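Fiber (Bovine adenovirus 4, PDB 4UE0) forms the trimeric fibre of the virion, whose C-terminal head domain, described here, probably attaches the virus to a receptor on the host cell. Local coordinates at residues A[43-54]-A[97-108]. Numbering follows the deposited sequence. Where two conformers were deposited one is given.
Sequences FMPTSDVTTIYF and ISINFSSSLEPN
Ile52 and Ile99 form a hydrogen-bonded pair in an antiparallel ladder, in which strand 51-54 lies against strand 97-101 as the outermost strand, within this chain, of one of the two four-stranded sheets of the fibre head. Two backbone bonds join this pair, Ile99 N to Ile52 O being the shorter at 2.7 Å, and Phe54 and Ile97 repeat this two-bond pattern further along. Where the ladder ends, Phe101 N still gives to Thr50 O; past it, Leu105 N gives to Val49 O and Asn108 N to Pro45 O, so the two loops remain laced together while the chain at Ser102 and Ser103 swings away from the other segment.

Apolar packing occupies the face carrying Ile52, Phe54, Ile97 and Ile99, which turns toward strands 8-16 and 19-29 of the other sheet. CB of Ile97 sits over one face of the Phe54 ring, 4.1 Å from its centroid in a CH-pi contact, whereas Ile99 CD1 meets that ring at its edge. Ile52 CD1 reaches the Phe101 ring edge, 3.9 Å from CE2. Leu105, with CG anti to its carbonyl carbon (chi1 -60°), lays CD1 over the centre of the Phe101 ring; the same methyl touches Val49 CG2 and Pro45 CG and meets the edge of the Phe43 ring.

Polar side chains gather on the more exposed face. Thr51 and Asn100 lie side by side, and Thr51 OG1 donates to Asn100 OD1 from above the carbonyl plane, at 2.7 Å. A water also reaches this oxygen, lying 2.6 Å from Asn100 OD1. At the far end of the loops another water donates to both Thr46 O and Asn108 OD1, bridging the two segments; it lies 2.7 Å from Thr46 O.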
ATOM      1  N   PHE A  43     -13.495  -3.043  -1.633  1.00 10.59           N
ATOM      2  CA  PHE A  43     -14.833  -3.103  -2.185  1.00 11.41           C
ATOM      3  C   PHE A  43     -15.135  -4.515  -2.632  1.00 11.54           C
ATOM      4  O   PHE A  43     -14.240  -5.331  -2.859  1.00 12.05           O
ATOM      5  CB  PHE A  43     -15.008  -2.121  -3.343  1.00 11.86           C
ATOM      6  CG  PHE A  43     -14.201  -2.458  -4.577  1.00 13.32           C
ATOM      7  CD1 PHE A  43     -12.857  -2.107  -4.644  1.00 14.23           C
ATOM      8  CD2 PHE A  43     -14.760  -3.122  -5.641  1.00 14.13           C
ATOM      9  CE1 PHE A  43     -12.093  -2.414  -5.755  1.00 15.01           C
ATOM     10  CE2 PHE A  43     -13.999  -3.442  -6.751  1.00 13.34           C
ATOM     11  CZ  PHE A  43     -12.662  -3.095  -6.799  1.00 13.86           C
ATOM     12  N   MET A  44     -16.427  -4.782  -2.803  1.00 12.12           N
ATOM     13  CA  MET A  44     -16.897  -6.115  -3.157  1.00 13.19           C
ATOM     14  C   MET A  44     -17.662  -6.030  -4.482  1.00 12.47           C
ATOM     15  O   MET A  44     -18.854  -5.665  -4.523  1.00 13.23           O
ATOM     16  CB  MET A  44     -17.766  -6.800  -2.121  0.50 13.41           C
ATOM     17  CG  MET A  44     -18.059  -8.224  -2.546  0.50 12.19           C
ATOM     18  SD  MET A  44     -19.084  -9.064  -1.334  0.50 14.22           S
ATOM     19  CE  MET A  44     -17.824  -9.583  -0.168  0.50 17.07           C
ATOM     20  N   PRO A  45     -17.005  -6.351  -5.596  1.00 12.39           N
ATOM     21  CA  PRO A  45     -17.712  -6.371  -6.858  1.00 13.07           C
ATOM     22  C   PRO A  45     -18.712  -7.524  -6.866  1.00 13.34           C
ATOM     23  O   PRO A  45     -18.456  -8.580  -6.289  1.00 14.42           O
ATOM     24  CB  PRO A  45     -16.590  -6.588  -7.880  1.00 14.57           C
ATOM     25  CG  PRO A  45     -15.585  -7.405  -7.157  1.00 14.15           C
ATOM     26  CD  PRO A  45     -15.621  -6.869  -5.738  1.00 13.45           C
ATOM     27  N   THR A  46     -19.805  -7.361  -7.590  1.00 14.90           N
ATOM     28  CA  THR A  46     -20.870  -8.358  -7.634  1.00 16.79           C
ATOM     29  C   THR A  46     -20.927  -9.095  -8.965  1.00 16.09           C
ATOM     30  O   THR A  46     -21.804  -9.930  -9.172  1.00 18.20           O
ATOM     31  CB  THR A  46     -22.230  -7.669  -7.376  1.00 20.39           C
ATOM     32  OG1 THR A  46     -22.374  -6.604  -8.314  1.00 25.58           O
ATOM     33  CG2 THR A  46     -22.280  -7.086  -5.979  1.00 25.37           C
ATOM     34  N   SER A  47     -19.991  -8.778  -9.848  1.00 15.29           N
ATOM     35  CA  SER A  47     -19.898  -9.397 -11.164  1.00 15.85           C
ATOM     36  C   SER A  47     -18.428  -9.356 -11.581  1.00 15.92           C
ATOM     37  O   SER A  47     -17.599  -8.724 -10.939  1.00 16.50           O
ATOM     38  CB  SER A  47     -20.780  -8.700 -12.197  1.00 20.16           C
ATOM     39  OG  SER A  47     -20.367  -7.372 -12.435  1.00 23.60           O
ATOM     40  N   ASP A  48     -18.126 -10.045 -12.666  1.00 16.66           N
ATOM     41  CA  ASP A  48     -16.762 -10.221 -13.127  1.00 16.43           C
ATOM     42  C   ASP A  48     -16.313  -9.032 -13.955  1.00 15.43           C
ATOM     43  O   ASP A  48     -15.955  -9.158 -15.111  1.00 19.68           O
ATOM     44  CB  ASP A  48     -16.612 -11.543 -13.883  1.00 20.15           C
ATOM     45  CG  ASP A  48     -17.417 -11.598 -15.163  1.00 21.28           C
ATOM     46  OD1 ASP A  48     -18.448 -10.895 -15.266  1.00 24.51           O
ATOM     47  OD2 ASP A  48     -17.006 -12.366 -16.084  1.00 32.64           O
ATOM     48  N   VAL A  49     -16.296  -7.871 -13.336  1.00 15.51           N
ATOM     49  CA  VAL A  49     -15.917  -6.652 -14.011  1.00 17.90           C
ATOM     50  C   VAL A  49     -14.428  -6.576 -14.304  1.00 15.23           C
ATOM     51  O   VAL A  49     -13.571  -7.069 -13.546  1.00 15.13           O
ATOM     52  CB  VAL A  49     -16.342  -5.375 -13.288  1.00 23.49           C
ATOM     53  CG1 VAL A  49     -17.834  -5.319 -13.061  1.00 28.19           C
ATOM     54  CG2 VAL A  49     -15.613  -5.220 -12.005  1.00 24.88           C
ATOM     55  N   THR A  50     -14.134  -5.941 -15.436  1.00 15.50           N
ATOM     56  CA  THR A  50     -12.778  -5.594 -15.803  1.00 14.41           C
ATOM     57  C   THR A  50     -12.554  -4.098 -15.741  1.00 13.71           C
ATOM     58  O   THR A  50     -11.410  -3.658 -15.667  1.00 15.85           O
ATOM     59  CB  THR A  50     -12.413  -6.099 -17.216  1.00 19.89           C
ATOM     60  OG1 THR A  50     -13.377  -5.642 -18.169  1.00 27.70           O
ATOM     61  CG2 THR A  50     -12.402  -7.588 -17.243  1.00 21.88           C
ATOM     62  N   THR A  51     -13.615  -3.318 -15.832  1.00 13.08           N
ATOM     63  CA  THR A  51     -13.500  -1.860 -15.881  1.00 12.55           C
ATOM     64  C   THR A  51     -14.593  -1.221 -15.051  1.00 12.30           C
ATOM     65  O   THR A  51     -15.751  -1.641 -15.141  1.00 15.58           O
ATOM     66  CB  THR A  51     -13.616  -1.310 -17.325  1.00 15.68           C
ATOM     67  OG1 THR A  51     -12.748  -2.040 -18.208  1.00 17.58           O
ATOM     68  CG2 THR A  51     -13.335   0.174 -17.378  1.00 15.40           C
ATOM     69  N   ILE A  52     -14.222  -0.245 -14.231  1.00 11.61           N
ATOM     70  CA  ILE A  52     -15.163   0.620 -13.543  1.00 11.32           C
ATOM     71  C   ILE A  52     -14.949   2.016 -14.085  1.00 11.92           C
ATOM     72  O   ILE A  52     -13.826   2.501 -14.113  1.00 14.41           O
ATOM     73  CB  ILE A  52     -14.935   0.610 -12.023  1.00 11.79           C
ATOM     74  CG1 ILE A  52     -15.215  -0.778 -11.456  1.00 12.01           C
ATOM     75  CG2 ILE A  52     -15.791   1.653 -11.351  1.00 13.33           C
ATOM     76  CD1 ILE A  52     -14.793  -0.939 -10.000  1.00 13.95           C
ATOM     77  N   TYR A  53     -16.019   2.648 -14.560  1.00 12.31           N
ATOM     78  CA  TYR A  53     -15.909   3.983 -15.132  1.00 13.17           C
ATOM     79  C   TYR A  53     -17.014   4.864 -14.569  1.00 13.74           C
ATOM     80  O   TYR A  53     -18.055   4.381 -14.111  1.00 14.21           O
ATOM     81  CB  TYR A  53     -15.978   3.917 -16.665  1.00 13.93           C
ATOM     82  CG  TYR A  53     -17.209   3.270 -17.171  1.00 13.84           C
ATOM     83  CD1 TYR A  53     -18.433   3.944 -17.171  1.00 15.32           C
ATOM     84  CD2 TYR A  53     -17.192   1.958 -17.586  1.00 15.64           C
ATOM     85  CE1 TYR A  53     -19.579   3.319 -17.557  1.00 15.84           C
ATOM     86  CE2 TYR A  53     -18.352   1.343 -18.031  1.00 16.98           C
ATOM     87  CZ  TYR A  53     -19.555   2.032 -18.000  1.00 16.98           C
ATOM     88  OH  TYR A  53     -20.720   1.404 -18.407  1.00 22.96           O
ATOM     89  N   PHE A  54     -16.799   6.162 -14.633  1.00 13.90           N
ATOM     90  CA  PHE A  54     -17.732   7.118 -14.102  1.00 15.79           C
ATOM     91  C   PHE A  54     -17.299   8.513 -14.530  1.00 15.65           C
ATOM     92  O   PHE A  54     -16.183   8.733 -14.992  1.00 17.19           O
ATOM     93  CB  PHE A  54     -17.804   7.016 -12.564  1.00 16.33           C
ATOM     94  CG  PHE A  54     -16.489   7.256 -11.884  1.00 15.81           C
ATOM     95  CD1 PHE A  54     -15.562   6.222 -11.738  1.00 15.72           C
ATOM     96  CD2 PHE A  54     -16.183   8.515 -11.403  1.00 17.28           C
ATOM     97  CE1 PHE A  54     -14.353   6.459 -11.127  1.00 16.16           C
ATOM     98  CE2 PHE A  54     -14.989   8.757 -10.789  1.00 17.81           C
ATOM     99  CZ  PHE A  54     -14.074   7.735 -10.647  1.00 17.12           C
ATOM    100  N   ILE A  97     -13.481   8.976 -15.933  1.00 14.84           N
ATOM    101  CA  ILE A  97     -12.410   8.201 -15.318  1.00 13.87           C
ATOM    102  C   ILE A  97     -12.684   6.718 -15.516  1.00 12.74           C
ATOM    103  O   ILE A  97     -13.815   6.252 -15.288  1.00 13.02           O
ATOM    104  CB  ILE A  97     -12.286   8.548 -13.825  1.00 15.82           C
ATOM    105  CG1 ILE A  97     -11.924  10.033 -13.710  1.00 20.29           C
ATOM    106  CG2 ILE A  97     -11.249   7.649 -13.136  1.00 14.94           C
ATOM    107  CD1 ILE A  97     -11.734  10.571 -12.318  1.00 27.15           C
ATOM    108  N   SER A  98     -11.653   5.979 -15.938  1.00 13.14           N
ATOM    109  CA  SER A  98     -11.705   4.543 -16.104  1.00 12.87           C
ATOM    110  C   SER A  98     -10.657   3.878 -15.209  1.00 11.27           C
ATOM    111  O   SER A  98      -9.482   4.242 -15.243  1.00 13.01           O
ATOM    112  CB  SER A  98     -11.441   4.180 -17.559  1.00 13.39           C
ATOM    113  OG  SER A  98     -12.461   4.691 -18.399  1.00 16.03           O
ATOM    114  N   ILE A  99     -11.140   2.908 -14.436  1.00 11.33           N
ATOM    115  CA  ILE A  99     -10.327   2.050 -13.590  1.00 11.17           C
ATOM    116  C   ILE A  99     -10.339   0.688 -14.258  1.00 10.60           C
ATOM    117  O   ILE A  99     -11.365   0.006 -14.278  1.00 11.73           O
ATOM    118  CB  ILE A  99     -10.909   1.949 -12.155  1.00 11.59           C
ATOM    119  CG1 ILE A  99     -11.009   3.331 -11.495  1.00 12.61           C
ATOM    120  CG2 ILE A  99     -10.047   1.024 -11.297  1.00 12.14           C
ATOM    121  CD1 ILE A  99     -11.824   3.361 -10.233  1.00 14.17           C
ATOM    122  N   ASN A 100      -9.197   0.303 -14.805  1.00 11.02           N
ATOM    123  CA  ASN A 100      -9.073  -0.950 -15.527  1.00 11.38           C
ATOM    124  C   ASN A 100      -8.294  -1.948 -14.732  1.00 10.78           C
ATOM    125  O   ASN A 100      -7.161  -1.662 -14.312  1.00 11.29           O
ATOM    126  CB  ASN A 100      -8.422  -0.732 -16.886  1.00 12.98           C
ATOM    127  CG  ASN A 100      -9.437  -0.381 -17.923  1.00 15.01           C
ATOM    128  OD1 ASN A 100     -10.212  -1.250 -18.357  1.00 17.95           O
ATOM    129  ND2 ASN A 100      -9.456   0.863 -18.342  1.00 17.28           N
ATOM    130  N   PHE A 101      -8.874  -3.108 -14.530  1.00 11.15           N
ATOM    131  CA  PHE A 101      -8.218  -4.242 -13.853  1.00 10.91           C
ATOM    132  C   PHE A 101      -7.562  -5.121 -14.903  1.00 11.56           C
ATOM    133  O   PHE A 101      -8.119  -5.324 -15.980  1.00 13.80           O
ATOM    134  CB  PHE A 101      -9.244  -5.002 -13.005  1.00 10.99           C
ATOM    135  CG  PHE A 101      -9.821  -4.144 -11.934  1.00 10.76           C
ATOM    136  CD1 PHE A 101      -9.160  -3.964 -10.737  1.00 11.59           C
ATOM    137  CD2 PHE A 101     -10.989  -3.444 -12.151  1.00 13.17           C
ATOM    138  CE1 PHE A 101      -9.661  -3.120  -9.772  1.00 12.13           C
ATOM    139  CE2 PHE A 101     -11.486  -2.602 -11.178  1.00 12.58           C
ATOM    140  CZ  PHE A 101     -10.819  -2.427  -9.999  1.00 12.32           C
ATOM    141  N   SER A 102      -6.428  -5.703 -14.562  1.00 11.31           N
ATOM    142  CA  SER A 102      -5.664  -6.491 -15.515  1.00 11.77           C
ATOM    143  C   SER A 102      -6.404  -7.722 -15.988  1.00 12.87           C
ATOM    144  O   SER A 102      -6.158  -8.207 -17.100  1.00 13.88           O
ATOM    145  CB  SER A 102      -4.333  -6.859 -14.885  1.00 11.34           C
ATOM    146  OG  SER A 102      -4.497  -7.490 -13.627  1.00 11.26           O
ATOM    147  N   SER A 103      -7.282  -8.272 -15.151  1.00 12.29           N
ATOM    148  CA  SER A 103      -8.134  -9.375 -15.515  1.00 14.16           C
ATOM    149  C   SER A 103      -9.448  -9.190 -14.766  1.00 12.52           C
ATOM    150  O   SER A 103      -9.560  -8.340 -13.868  1.00 13.63           O
ATOM    151  CB  SER A 103      -7.416 -10.709 -15.288  1.00 18.98           C
ATOM    152  OG  SER A 103      -7.162 -10.968 -13.976  1.00 21.95           O
ATOM    153  N   SER A 104     -10.438  -9.986 -15.137  1.00 13.90           N
ATOM    154  CA  SER A 104     -11.744  -9.850 -14.519  1.00 13.60           C
ATOM    155  C   SER A 104     -11.703 -10.214 -13.039  1.00 13.40           C
ATOM    156  O   SER A 104     -11.107 -11.194 -12.634  1.00 14.20           O
ATOM    157  CB  SER A 104     -12.782 -10.691 -15.270  1.00 15.60           C
ATOM    158  OG  SER A 104     -12.488 -12.075 -15.196  1.00 20.37           O
ATOM    159  N   LEU A 105     -12.387  -9.410 -12.246  1.00 12.05           N
ATOM    160  CA  LEU A 105     -12.480  -9.668 -10.821  1.00 11.60           C
ATOM    161  C   LEU A 105     -13.418 -10.861 -10.548  1.00 12.42           C
ATOM    162  O   LEU A 105     -14.315 -11.173 -11.327  1.00 14.28           O
ATOM    163  CB  LEU A 105     -12.988  -8.418 -10.098  1.00 12.50           C
ATOM    164  CG  LEU A 105     -12.122  -7.176 -10.242  1.00 12.83           C
ATOM    165  CD1 LEU A 105     -12.813  -5.991  -9.588  1.00 13.63           C
ATOM    166  CD2 LEU A 105     -10.779  -7.377  -9.605  1.00 13.85           C
ATOM    167  N   GLU A 106     -13.175 -11.556  -9.441  1.00 12.64           N
ATOM    168  CA  GLU A 106     -14.085 -12.600  -8.989  1.00 13.75           C
ATOM    169  C   GLU A 106     -15.297 -11.961  -8.326  1.00 13.59           C
ATOM    170  O   GLU A 106     -15.147 -11.149  -7.409  1.00 14.37           O
ATOM    171  CB  GLU A 106     -13.427 -13.509  -7.957  0.50 15.21           C
ATOM    172  CG  GLU A 106     -12.174 -14.192  -8.448  0.50 16.43           C
ATOM    173  CD  GLU A 106     -12.459 -15.206  -9.519  0.50 19.97           C
ATOM    174  OE1 GLU A 106     -13.485 -15.911  -9.432  0.50 27.27           O
ATOM    175  OE2 GLU A 106     -11.646 -15.309 -10.454  0.50 24.57           O
ATOM    176  N   PRO A 107     -16.512 -12.349  -8.725  1.00 14.37           N
ATOM    177  CA  PRO A 107     -17.672 -11.805  -8.040  1.00 15.56           C
ATOM    178  C   PRO A 107     -17.736 -12.177  -6.558  1.00 13.88           C
ATOM    179  O   PRO A 107     -17.405 -13.292  -6.187  1.00 14.70           O
ATOM    180  CB  PRO A 107     -18.852 -12.465  -8.781  1.00 17.39           C
ATOM    181  CG  PRO A 107     -18.312 -12.898 -10.110  1.00 20.29           C
ATOM    182  CD  PRO A 107     -16.892 -13.260  -9.819  1.00 15.48           C
ATOM    183  N   ASN A 108     -18.230 -11.254  -5.749  1.00 14.31           N
ATOM    184  CA  ASN A 108     -18.607 -11.529  -4.357  1.00 15.51           C
ATOM    185  C   ASN A 108     -17.438 -11.905  -3.442  1.00 15.29           C
ATOM    186  O   ASN A 108     -17.617 -12.575  -2.438  1.00 17.25           O
ATOM    187  CB  ASN A 108     -19.739 -12.568  -4.295  1.00 18.02           C
ATOM    188  CG  ASN A 108     -20.890 -12.191  -5.204  1.00 20.01           C
ATOM    189  OD1 ASN A 108     -21.340 -12.986  -6.055  1.00 26.11           O
ATOM    190  ND2 ASN A 108     -21.324 -10.960  -5.080  1.00 20.23           N
TER
HETATM  191  O   HOH W   1     -23.161 -12.050  -8.169  1.00 46.57           O
HETATM  192  O   HOH W   2      -9.659  -3.823 -18.167  1.00 36.60           O